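Local coordinates for protein exocyst complex component EXO70 (Saccharomyces cerevisiae, PDB 2B1E) that serves in the exocyst complex, which tethers secretory vesicles to sites of exocytosis, and contributes to the assembly of that complex, at residues Y115-Q118 with Q119-A122; N193-S196 with L197-L201; E484-K487 with E488-K492; I548-P552 with D553-T557. One frame throughout, in Å; residues are numbered along the deposited sequence.

Contact 1: residues Y115-Q118 with Q119-A122; sequences YEDQ and QLGA
The amide of Leu-120 donates to the carbonyl of Glu-116 (N to O 3.0 Å), and the amides of Gly-121 and Ala-122 repeat the step onto Asp-117 and Gln-118, so the chain winds from an extended approach into the first turn of helix 117-132 with Glu-116 at the N-cap. The side chain of Gln-119 folds back over this start. Its CG lies beside its own backbone N (chi1 -68°) and the chain runs straight on from there, which brings OE1 back to the amide N of Glu-116 at 3.0 Å in a fairly straight bond, 159° at the hydrogen. OE1 of Gln-119 also lies at the edge of the Tyr-115 ring, in its plane, 3.7 Å from CD1, while the amide group is turned 69° from the ring. Alongside, the CG methylenes of Glu-116 and Gln-119 press together at 3.2 Å, the two chains crossing at about a right angle. On the buried flank, CD2 of Leu-120 meets CB of Tyr-115 at 3.9 Å, and Leu-197 of helix 180-201 packs against both residues. The far end of Tyr-115 leads away, its hydroxyl bonded to Leu-94 O and Arg-147. The bond to Gln-119 thus supplies an acceptor for the backbone amide of the N-cap residue and probably steadies the last loop residues against the first turn, with an apolar flank inside and carboxylates outside.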
loop_
_atom_site.group_PDB
_atom_site.type_symbol
_atom_site.label_atom_id
_atom_site.label_comp_id
_atom_site.label_asym_id
_atom_site.label_seq_id
_atom_site.Cartn_x
_atom_site.Cartn_y
_atom_site.Cartn_z
ATOM N N TYR A 115 -9.198 16.707 -32.560
ATOM C CA TYR A 115 -9.310 17.413 -33.834
ATOM C C TYR A 115 -9.558 16.454 -34.986
ATOM O O TYR A 115 -9.081 15.323 -34.976
ATOM C CB TYR A 115 -8.033 18.204 -34.107
ATOM C CG TYR A 115 -7.697 19.196 -33.015
ATOM C CD1 TYR A 115 -8.505 20.315 -32.788
ATOM C CD2 TYR A 115 -6.575 19.016 -32.207
ATOM C CE1 TYR A 115 -8.200 21.236 -31.779
ATOM C CE2 TYR A 115 -6.262 19.933 -31.196
ATOM C CZ TYR A 115 -7.075 21.037 -30.992
ATOM O OH TYR A 115 -6.745 21.958 -30.024
ATOM N N GLU A 116 -10.322 16.899 -35.979
ATOM C CA GLU A 116 -10.587 16.047 -37.128
ATOM C C GLU A 116 -9.318 16.021 -37.961
ATOM O O GLU A 116 -8.456 16.889 -37.809
ATOM C CB GLU A 116 -11.766 16.589 -37.945
ATOM C CG GLU A 116 -11.695 18.080 -38.224
ATOM C CD GLU A 116 -12.949 18.614 -38.902
ATOM O OE1 GLU A 116 -14.071 18.292 -38.443
ATOM O OE2 GLU A 116 -12.807 19.366 -39.887
ATOM N N ASP A 117 -9.199 15.020 -38.825
ATOM C CA ASP A 117 -8.026 14.870 -39.674
ATOM C C ASP A 117 -7.716 16.121 -40.495
ATOM O O ASP A 117 -6.557 16.526 -40.605
ATOM C CB ASP A 117 -8.215 13.675 -40.612
ATOM C CG ASP A 117 -8.025 12.340 -39.912
ATOM O OD1 ASP A 117 -8.043 12.295 -38.665
ATOM O OD2 ASP A 117 -7.861 11.328 -40.619
ATOM N N GLN A 118 -8.743 16.731 -41.080
ATOM C CA GLN A 118 -8.519 17.925 -41.880
ATOM C C GLN A 118 -7.954 19.071 -41.029
ATOM O O GLN A 118 -7.131 19.849 -41.509
ATOM C CB GLN A 118 -9.814 18.356 -42.579
ATOM C CG GLN A 118 -10.409 17.281 -43.484
ATOM C CD GLN A 118 -11.436 16.390 -42.774
ATOM O OE1 GLN A 118 -11.380 16.193 -41.555
ATOM N NE2 GLN A 118 -12.373 15.840 -43.545
ATOM N N GLN A 119 -8.392 19.176 -39.775
ATOM C CA GLN A 119 -7.882 20.232 -38.900
ATOM C C GLN A 119 -6.408 19.934 -38.589
ATOM O O GLN A 119 -5.576 20.837 -38.584
ATOM C CB GLN A 119 -8.688 20.313 -37.594
ATOM C CG GLN A 119 -10.139 20.795 -37.761
ATOM C CD GLN A 119 -10.893 20.810 -36.447
ATOM O OE1 GLN A 119 -10.820 19.851 -35.671
ATOM N NE2 GLN A 119 -11.627 21.893 -36.187
ATOM N N LEU A 120 -6.091 18.664 -38.340
ATOM C CA LEU A 120 -4.711 18.275 -38.060
ATOM C C LEU A 120 -3.860 18.665 -39.267
ATOM O O LEU A 120 -2.737 19.167 -39.123
ATOM C CB LEU A 120 -4.625 16.764 -37.795
ATOM C CG LEU A 120 -5.302 16.285 -36.505
ATOM C CD1 LEU A 120 -5.364 14.771 -36.478
ATOM C CD2 LEU A 120 -4.538 16.814 -35.293
ATOM N N GLY A 121 -4.412 18.445 -40.458
ATOM C CA GLY A 121 -3.707 18.802 -41.674
ATOM C C GLY A 121 -3.371 20.284 -41.706
ATOM O O GLY A 121 -2.231 20.664 -41.985
ATOM N N ALA A 122 -4.370 21.121 -41.428
ATOM C CA ALA A 122 -4.193 22.573 -41.415
ATOM C C ALA A 122 -3.199 23.020 -40.343
ATOM O O ALA A 122 -2.371 23.901 -40.577
ATOM C CB ALA A 122 -5.549 23.268 -41.187
#

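Contact 2: residues N193-S196 with L197-L201; sequences NEKS and LVDDL
The amide of Val-198 points almost straight at Glu-194 O (N to O 3.0 Å, 177° at the hydrogen), one of four backbone bonds that tie 193-196 to 197-201 within the last turns of helix 180-201; that of Asp-200 reaches Ser-196 O at 2.7 Å by a more bent path of 140°. Among charged groups, Lys-195 and Asp-199 come together one turn apart without forming a salt bridge: NZ of Lys-195 stays 4.1 Å from OD2 of Asp-199. The approach is made instead by the methylene CE of Lys-195, 3.3 Å from OD2 of Asp-199, because the lysine chain turns at chi2 (62°) and the bend at its end turns NZ away from the carboxylate. Asp-199 finds its ionic partner in Lys-209, through OD1. Van der Waals contact joins a leucine methyl to a carboxylate: Leu-197 runs beside Glu-194 in the same direction, its CD2 lying 3.9 Å from OE2 of Glu-194. The glutamate is buried, bent at chi2, and its OE1 makes a salt bridge with Arg-147 of helix 136-155, which also touches Leu-197. Asp-200, further round, bonds to Tyr-114. The acidic groups therefore look outward for their partners, to neighbouring helices and loops rather than along their own helix. Burial next to a leucine methyl would be costly for the charge of Glu-194, and the arginine probably offsets that cost and favours the ionised form.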
loop_
_atom_site.group_PDB
_atom_site.type_symbol
_atom_site.label_atom_id
_atom_site.label_comp_id
_atom_site.label_asym_id
_atom_site.label_seq_id
_atom_site.Cartn_x
_atom_site.Cartn_y
_atom_site.Cartn_z
ATOM N N ASN A 193 -3.265 11.426 -25.021
ATOM C CA ASN A 193 -3.789 12.152 -26.174
ATOM C C ASN A 193 -2.870 13.274 -26.669
ATOM O O ASN A 193 -2.882 13.596 -27.856
ATOM C CB ASN A 193 -5.180 12.716 -25.853
ATOM C CG ASN A 193 -6.222 11.621 -25.631
ATOM O OD1 ASN A 193 -7.311 11.880 -25.115
ATOM N ND2 ASN A 193 -5.893 10.396 -26.028
ATOM N N GLU A 194 -2.099 13.892 -25.771
ATOM C CA GLU A 194 -1.178 14.939 -26.207
ATOM C C GLU A 194 -0.052 14.263 -26.980
ATOM O O GLU A 194 0.490 14.826 -27.925
ATOM C CB GLU A 194 -0.583 15.718 -25.027
ATOM C CG GLU A 194 -1.424 16.901 -24.518
ATOM C CD GLU A 194 -2.107 17.682 -25.633
ATOM O OE1 GLU A 194 -3.157 17.212 -26.114
ATOM O OE2 GLU A 194 -1.597 18.756 -26.033
ATOM N N LYS A 195 0.308 13.052 -26.561
ATOM C CA LYS A 195 1.348 12.294 -27.249
ATOM C C LYS A 195 0.882 11.982 -28.678
ATOM O O LYS A 195 1.665 12.077 -29.631
ATOM C CB LYS A 195 1.636 10.992 -26.503
ATOM C CG LYS A 195 2.568 10.045 -27.247
ATOM C CD LYS A 195 3.946 10.646 -27.473
ATOM C CE LYS A 195 4.855 9.632 -28.161
ATOM N NZ LYS A 195 4.818 8.302 -27.457
ATOM N N SER A 196 -0.387 11.610 -28.827
ATOM C CA SER A 196 -0.920 11.300 -30.153
ATOM C C SER A 196 -0.937 12.574 -31.001
ATOM O O SER A 196 -0.617 12.542 -32.188
ATOM C CB SER A 196 -2.344 10.727 -30.059
ATOM O OG SER A 196 -2.379 9.537 -29.295
ATOM N N LEU A 197 -1.304 13.693 -30.380
ATOM C CA LEU A 197 -1.363 14.976 -31.080
ATOM C C LEU A 197 -0.007 15.378 -31.637
ATOM O O LEU A 197 0.119 15.659 -32.829
ATOM C CB LEU A 197 -1.868 16.084 -30.150
ATOM C CG LEU A 197 -2.066 17.446 -30.837
ATOM C CD1 LEU A 197 -3.132 17.314 -31.916
ATOM C CD2 LEU A 197 -2.480 18.500 -29.826
ATOM N N VAL A 198 1.010 15.415 -30.780
ATOM C CA VAL A 198 2.338 15.788 -31.244
ATOM C C VAL A 198 2.794 14.824 -32.341
ATOM O O VAL A 198 3.371 15.246 -33.338
ATOM C CB VAL A 198 3.373 15.785 -30.087
ATOM C CG1 VAL A 198 4.780 15.906 -30.653
ATOM C CG2 VAL A 198 3.097 16.952 -29.143
ATOM N N ASP A 199 2.543 13.533 -32.156
ATOM C CA ASP A 199 2.929 12.555 -33.167
ATOM C C ASP A 199 2.161 12.822 -34.460
ATOM O O ASP A 199 2.694 12.632 -35.552
ATOM C CB ASP A 199 2.641 11.128 -32.693
ATOM C CG ASP A 199 3.669 10.626 -31.696
ATOM O OD1 ASP A 199 4.686 11.324 -31.489
ATOM O OD2 ASP A 199 3.460 9.533 -31.129
ATOM N N ASP A 200 0.908 13.259 -34.335
ATOM C CA ASP A 200 0.098 13.538 -35.519
ATOM C C ASP A 200 0.516 14.830 -36.219
ATOM O O ASP A 200 0.472 14.926 -37.443
ATOM C CB ASP A 200 -1.398 13.660 -35.159
ATOM C CG ASP A 200 -2.111 12.311 -35.076
ATOM O OD1 ASP A 200 -1.554 11.284 -35.523
ATOM O OD2 ASP A 200 -3.256 12.290 -34.572
ATOM N N LEU A 201 0.932 15.814 -35.438
ATOM C CA LEU A 201 1.286 17.123 -35.980
ATOM C C LEU A 201 2.640 17.293 -36.659
ATOM O O LEU A 201 2.780 18.135 -37.544
ATOM C CB LEU A 201 1.154 18.177 -34.879
ATOM C CG LEU A 201 -0.264 18.470 -34.363
ATOM C CD1 LEU A 201 -0.203 19.520 -33.267
ATOM C CD2 LEU A 201 -1.143 18.968 -35.518
#

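Contact 3: residues E484-K487 with E488-K492; sequences EQIK and EKFRK
Ile-486 and Phe-490 form the tightly packed side of this piece of helix 483-504. Their side chains lie side by side and point the same way, with CG2 of the isoleucine in the plane of the ring, at its edge, 3.9 Å from CE2. The carbonyl oxygen of Ile-486 also borders the ring, 3.4 Å from CD2 of Phe-490, while it receives the amide of Phe-490 in the carbonyl plane. Helix 512-537 covers this side: Tyr-537 touches both residues, and the ring of Phe-533 meets that of Phe-490. Nearby, Lys-489 stretches out from the helix, its CG 3.4 Å from Gln-485 O, and delivers NZ to the carbonyl of Ser-470.

The polar side is looser, and each of its ion pairs closes within its own half. Lys-487 curls back, bent at chi3 and chi4 (-61° and -59°), so that NZ meets OE2 of Glu-484 at 2.7 Å, coming from well above the carboxylate plane. One turn on, Arg-491 reaches back to Glu-488 in a second salt bridge, whose modelled separation is too short to be relied on in detail. Besides the helical backbone bonds, the halves are joined here by the guanidinium of Arg-491, which passes over the backbone of Lys-487, its NH2 4.1 Å from CB of that residue. The side chain of Gln-485 makes a light touch, OE1 lying 3.8 Å from CB of Glu-488.

Such a division, an aromatic and aliphatic stripe inside and ion pairs spaced three residues apart outside, is characteristic of an amphipathic helix in an all-helical bundle like the long rod of Exo70.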
loop_
_atom_site.group_PDB
_atom_site.type_symbol
_atom_site.label_atom_id
_atom_site.label_comp_id
_atom_site.label_asym_id
_atom_site.label_seq_id
_atom_site.Cartn_x
_atom_site.Cartn_y
_atom_site.Cartn_z
ATOM N N GLU A 484 3.706 -45.905 56.526
ATOM C CA GLU A 484 3.600 -44.480 56.795
ATOM C C GLU A 484 4.186 -43.597 55.715
ATOM O O GLU A 484 3.595 -42.577 55.369
ATOM C CB GLU A 484 4.261 -44.135 58.134
ATOM C CG GLU A 484 3.361 -44.394 59.325
ATOM C CD GLU A 484 2.026 -43.690 59.185
ATOM O OE1 GLU A 484 2.022 -42.451 59.008
ATOM O OE2 GLU A 484 0.982 -44.374 59.245
ATOM N N GLN A 485 5.349 -43.976 55.190
ATOM C CA GLN A 485 5.999 -43.183 54.149
ATOM C C GLN A 485 5.236 -43.301 52.830
ATOM O O GLN A 485 5.230 -42.379 52.013
ATOM C CB GLN A 485 7.448 -43.644 53.957
ATOM C CG GLN A 485 8.291 -42.717 53.083
ATOM C CD GLN A 485 8.416 -41.315 53.665
ATOM O OE1 GLN A 485 7.428 -40.590 53.792
ATOM N NE2 GLN A 485 9.637 -40.930 54.027
ATOM N N ILE A 486 4.593 -44.443 52.628
ATOM C CA ILE A 486 3.825 -44.658 51.414
ATOM C C ILE A 486 2.533 -43.840 51.436
ATOM O O ILE A 486 2.203 -43.184 50.455
ATOM C CB ILE A 486 3.521 -46.156 51.224
ATOM C CG1 ILE A 486 4.841 -46.901 51.003
ATOM C CG2 ILE A 486 2.585 -46.367 50.026
ATOM C CD1 ILE A 486 4.745 -48.396 51.132
ATOM N N LYS A 487 1.799 -43.869 52.542
ATOM C CA LYS A 487 0.569 -43.087 52.605
ATOM C C LYS A 487 0.911 -41.614 52.393
ATOM O O LYS A 487 0.181 -40.882 51.728
ATOM C CB LYS A 487 -0.133 -43.258 53.954
ATOM C CG LYS A 487 -0.781 -44.616 54.147
ATOM C CD LYS A 487 -1.684 -44.633 55.374
ATOM C CE LYS A 487 -0.907 -44.343 56.650
ATOM N NZ LYS A 487 0.181 -45.337 56.870
ATOM N N GLU A 488 2.033 -41.189 52.961
ATOM C CA GLU A 488 2.461 -39.813 52.819
ATOM C C GLU A 488 2.668 -39.474 51.347
ATOM O O GLU A 488 2.366 -38.360 50.923
ATOM C CB GLU A 488 3.752 -39.567 53.594
ATOM C CG GLU A 488 4.256 -38.141 53.475
ATOM C CD GLU A 488 3.331 -37.131 54.136
ATOM O OE1 GLU A 488 3.436 -35.927 53.809
ATOM O OE2 GLU A 488 2.509 -37.535 54.992
ATOM N N LYS A 489 3.178 -40.421 50.558
ATOM C CA LYS A 489 3.382 -40.127 49.141
ATOM C C LYS A 489 2.041 -39.890 48.455
ATOM O O LYS A 489 1.924 -39.010 47.603
ATOM C CB LYS A 489 4.124 -41.261 48.425
ATOM C CG LYS A 489 5.588 -41.404 48.822
ATOM C CD LYS A 489 6.280 -42.462 47.970
ATOM C CE LYS A 489 7.582 -42.931 48.618
ATOM N NZ LYS A 489 8.533 -41.809 48.857
ATOM N N PHE A 490 1.033 -40.679 48.818
ATOM C CA PHE A 490 -0.289 -40.516 48.216
ATOM C C PHE A 490 -0.908 -39.209 48.695
ATOM O O PHE A 490 -1.526 -38.471 47.924
ATOM C CB PHE A 490 -1.199 -41.683 48.600
ATOM C CG PHE A 490 -1.015 -42.903 47.753
ATOM C CD1 PHE A 490 -1.723 -43.051 46.560
ATOM C CD2 PHE A 490 -0.136 -43.911 48.143
ATOM C CE1 PHE A 490 -1.556 -44.195 45.763
ATOM C CE2 PHE A 490 0.038 -45.052 47.363
ATOM C CZ PHE A 490 -0.671 -45.198 46.170
ATOM N N ARG A 491 -0.744 -38.936 49.981
ATOM C CA ARG A 491 -1.276 -37.723 50.583
ATOM C C ARG A 491 -0.781 -36.486 49.835
ATOM O O ARG A 491 -1.580 -35.684 49.347
ATOM C CB ARG A 491 -0.862 -37.678 52.061
ATOM C CG ARG A 491 -1.367 -36.498 52.862
ATOM C CD ARG A 491 -0.946 -36.654 54.333
ATOM N NE ARG A 491 -1.509 -37.873 54.922
ATOM C CZ ARG A 491 -0.796 -38.879 55.422
ATOM N NH1 ARG A 491 0.530 -38.836 55.424
ATOM N NH2 ARG A 491 -1.414 -39.945 55.909
ATOM N N LYS A 492 0.534 -36.332 49.726
ATOM C CA LYS A 492 1.083 -35.175 49.025
ATOM C C LYS A 492 0.538 -35.083 47.599
ATOM O O LYS A 492 0.226 -33.998 47.116
ATOM C CB LYS A 492 2.612 -35.237 49.005
ATOM C CG LYS A 492 3.256 -35.081 50.392
ATOM C CD LYS A 492 4.766 -35.318 50.327
ATOM C CE LYS A 492 5.396 -35.376 51.722
ATOM N NZ LYS A 492 6.856 -35.709 51.677
#

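Contact 4: residues I548-P552 with D553-T557; sequences IKYTP and DELTT
The ring of Tyr-550 is covered on both faces: CD1 of Leu-555 lies over one in a CH-pi contact, 4.2 Å from the ring centroid and offset toward the rim, and CG of Lys-549 sits over the centre of the other. CB of Glu-554 borders the ring at its edge. Beyond the ring, the hydroxyl of Tyr-550 hydrogen-bonds to Glu-498 of helix 483-504, and NZ of Lys-549 makes a salt bridge with it.

The carboxylate of Glu-554 swings back along an extended chain to Thr-551, where OE2 of Glu-554 accepts the backbone N-H of Thr-551 (N to OE2 2.9 Å), the donor standing 37° out of the carboxylate plane. In return, OG1 of Thr-551 takes the amide N of Glu-554 at 3.1 Å; a chi1 of 58° sets this oxygen between the backbone N and carbonyl carbon, facing the helix. Leu-555 N follows with a straight bond to Thr-551 O, 2.9 Å long. Pro-552 O is gripped twice, by the amide N of Thr-556 at 2.7 Å and by its OG1 at 3.0 Å, the latter from above the carbonyl plane.

The reciprocal bonds of Thr-551 and Glu-554 form a capping box, with Thr-551 as N-cap and Pro-552 opening the first turn of helix 552-563, the final helix of the chain.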
loop_
_atom_site.group_PDB
_atom_site.type_symbol
_atom_site.label_atom_id
_atom_site.label_comp_id
_atom_site.label_asym_id
_atom_site.label_seq_id
_atom_site.Cartn_x
_atom_site.Cartn_y
_atom_site.Cartn_z
ATOM N N ILE A 548 -5.776 -45.124 50.583
ATOM C CA ILE A 548 -5.553 -44.451 49.317
ATOM C C ILE A 548 -6.874 -43.824 48.887
ATOM O O ILE A 548 -7.828 -44.522 48.562
ATOM C CB ILE A 548 -5.064 -45.447 48.260
ATOM C CG1 ILE A 548 -3.680 -45.974 48.654
ATOM C CG2 ILE A 548 -5.015 -44.776 46.901
ATOM C CD1 ILE A 548 -3.209 -47.156 47.813
ATOM N N LYS A 549 -6.920 -42.497 48.880
ATOM C CA LYS A 549 -8.140 -41.778 48.523
ATOM C C LYS A 549 -8.733 -42.098 47.152
ATOM O O LYS A 549 -9.942 -42.320 47.034
ATOM C CB LYS A 549 -7.901 -40.262 48.643
ATOM C CG LYS A 549 -9.160 -39.407 48.528
ATOM C CD LYS A 549 -8.888 -37.952 48.905
ATOM C CE LYS A 549 -10.153 -37.110 48.831
ATOM N NZ LYS A 549 -9.909 -35.708 49.286
ATOM N N TYR A 550 -7.895 -42.131 46.118
ATOM C CA TYR A 550 -8.380 -42.381 44.764
ATOM C C TYR A 550 -7.856 -43.624 44.056
ATOM O O TYR A 550 -6.652 -43.898 44.065
ATOM C CB TYR A 550 -8.042 -41.200 43.843
ATOM C CG TYR A 550 -8.501 -39.839 44.300
ATOM C CD1 TYR A 550 -9.821 -39.427 44.125
ATOM C CD2 TYR A 550 -7.602 -38.940 44.871
ATOM C CE1 TYR A 550 -10.228 -38.142 44.500
ATOM C CE2 TYR A 550 -7.998 -37.664 45.248
ATOM C CZ TYR A 550 -9.306 -37.269 45.057
ATOM O OH TYR A 550 -9.683 -35.993 45.404
ATOM N N THR A 551 -8.761 -44.369 43.433
ATOM C CA THR A 551 -8.346 -45.505 42.620
ATOM C C THR A 551 -8.135 -44.797 41.282
ATOM O O THR A 551 -8.604 -43.665 41.094
ATOM C CB THR A 551 -9.466 -46.568 42.455
ATOM O OG1 THR A 551 -10.623 -45.964 41.863
ATOM C CG2 THR A 551 -9.830 -47.167 43.800
ATOM N N PRO A 552 -7.405 -45.418 40.344
ATOM C CA PRO A 552 -7.228 -44.710 39.077
ATOM C C PRO A 552 -8.569 -44.348 38.433
ATOM O O PRO A 552 -8.730 -43.260 37.875
ATOM C CB PRO A 552 -6.416 -45.696 38.247
ATOM C CG PRO A 552 -5.521 -46.338 39.313
ATOM C CD PRO A 552 -6.515 -46.592 40.432
ATOM N N ASP A 553 -9.533 -45.260 38.512
ATOM C CA ASP A 553 -10.842 -45.000 37.926
ATOM C C ASP A 553 -11.515 -43.803 38.584
ATOM O O ASP A 553 -12.226 -43.049 37.929
ATOM C CB ASP A 553 -11.751 -46.232 38.039
ATOM C CG ASP A 553 -11.396 -47.310 37.036
ATOM O OD1 ASP A 553 -10.625 -47.007 36.098
ATOM O OD2 ASP A 553 -11.897 -48.454 37.172
ATOM N N GLU A 554 -11.300 -43.629 39.884
ATOM C CA GLU A 554 -11.905 -42.499 40.578
ATOM C C GLU A 554 -11.213 -41.221 40.122
ATOM O O GLU A 554 -11.859 -40.199 39.884
ATOM C CB GLU A 554 -11.783 -42.684 42.094
ATOM C CG GLU A 554 -12.810 -43.650 42.642
ATOM C CD GLU A 554 -12.522 -44.120 44.056
ATOM O OE1 GLU A 554 -13.421 -44.742 44.652
ATOM O OE2 GLU A 554 -11.407 -43.893 44.573
ATOM N N LEU A 555 -9.892 -41.284 39.994
ATOM C CA LEU A 555 -9.126 -40.133 39.558
ATOM C C LEU A 555 -9.576 -39.772 38.152
ATOM O O LEU A 555 -9.759 -38.606 37.830
ATOM C CB LEU A 555 -7.633 -40.455 39.556
ATOM C CG LEU A 555 -6.758 -39.203 39.625
ATOM C CD1 LEU A 555 -6.966 -38.540 40.985
ATOM C CD2 LEU A 555 -5.294 -39.569 39.438
ATOM N N THR A 556 -9.748 -40.789 37.312
ATOM C CA THR A 556 -10.187 -40.577 35.940
ATOM C C THR A 556 -11.501 -39.792 35.904
ATOM O O THR A 556 -11.654 -38.868 35.118
ATOM C CB THR A 556 -10.402 -41.931 35.188
ATOM O OG1 THR A 556 -9.142 -42.591 35.016
ATOM C CG2 THR A 556 -11.010 -41.690 33.820
ATOM N N THR A 557 -12.444 -40.168 36.755
ATOM C CA THR A 557 -13.744 -39.504 36.790
ATOM C C THR A 557 -13.615 -38.021 37.111
ATOM O O THR A 557 -14.272 -37.183 36.485
ATOM C CB THR A 557 -14.679 -40.193 37.815
ATOM O OG1 THR A 557 -14.814 -41.574 37.463
ATOM C CG2 THR A 557 -16.067 -39.550 37.817
#

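The four contacts fall into two pairs at widely separated places along the elongated molecule. Contacts 1 and 2, with centres 12 Å apart, touch through Leu-120 CD2 and Leu-197 CD1 at 3.7 Å, which joins the start of helix 117-132 to the end of helix 180-201. Contacts 3 and 4 have centres 15 Å apart and meet where Phe-490 CZ touches Ile-548 CD1 at 3.6 Å; Tyr-530 of helix 512-537 touches Phe-490 and hydrogen-bonds to Tyr-550 O. The pairs lie on opposite sides of the chain's centre, with about 99 Å between the centres of contacts 2 and 3. Two contacts, 1 and 4, build helix starts, whereas 2 and 3 lie within helices.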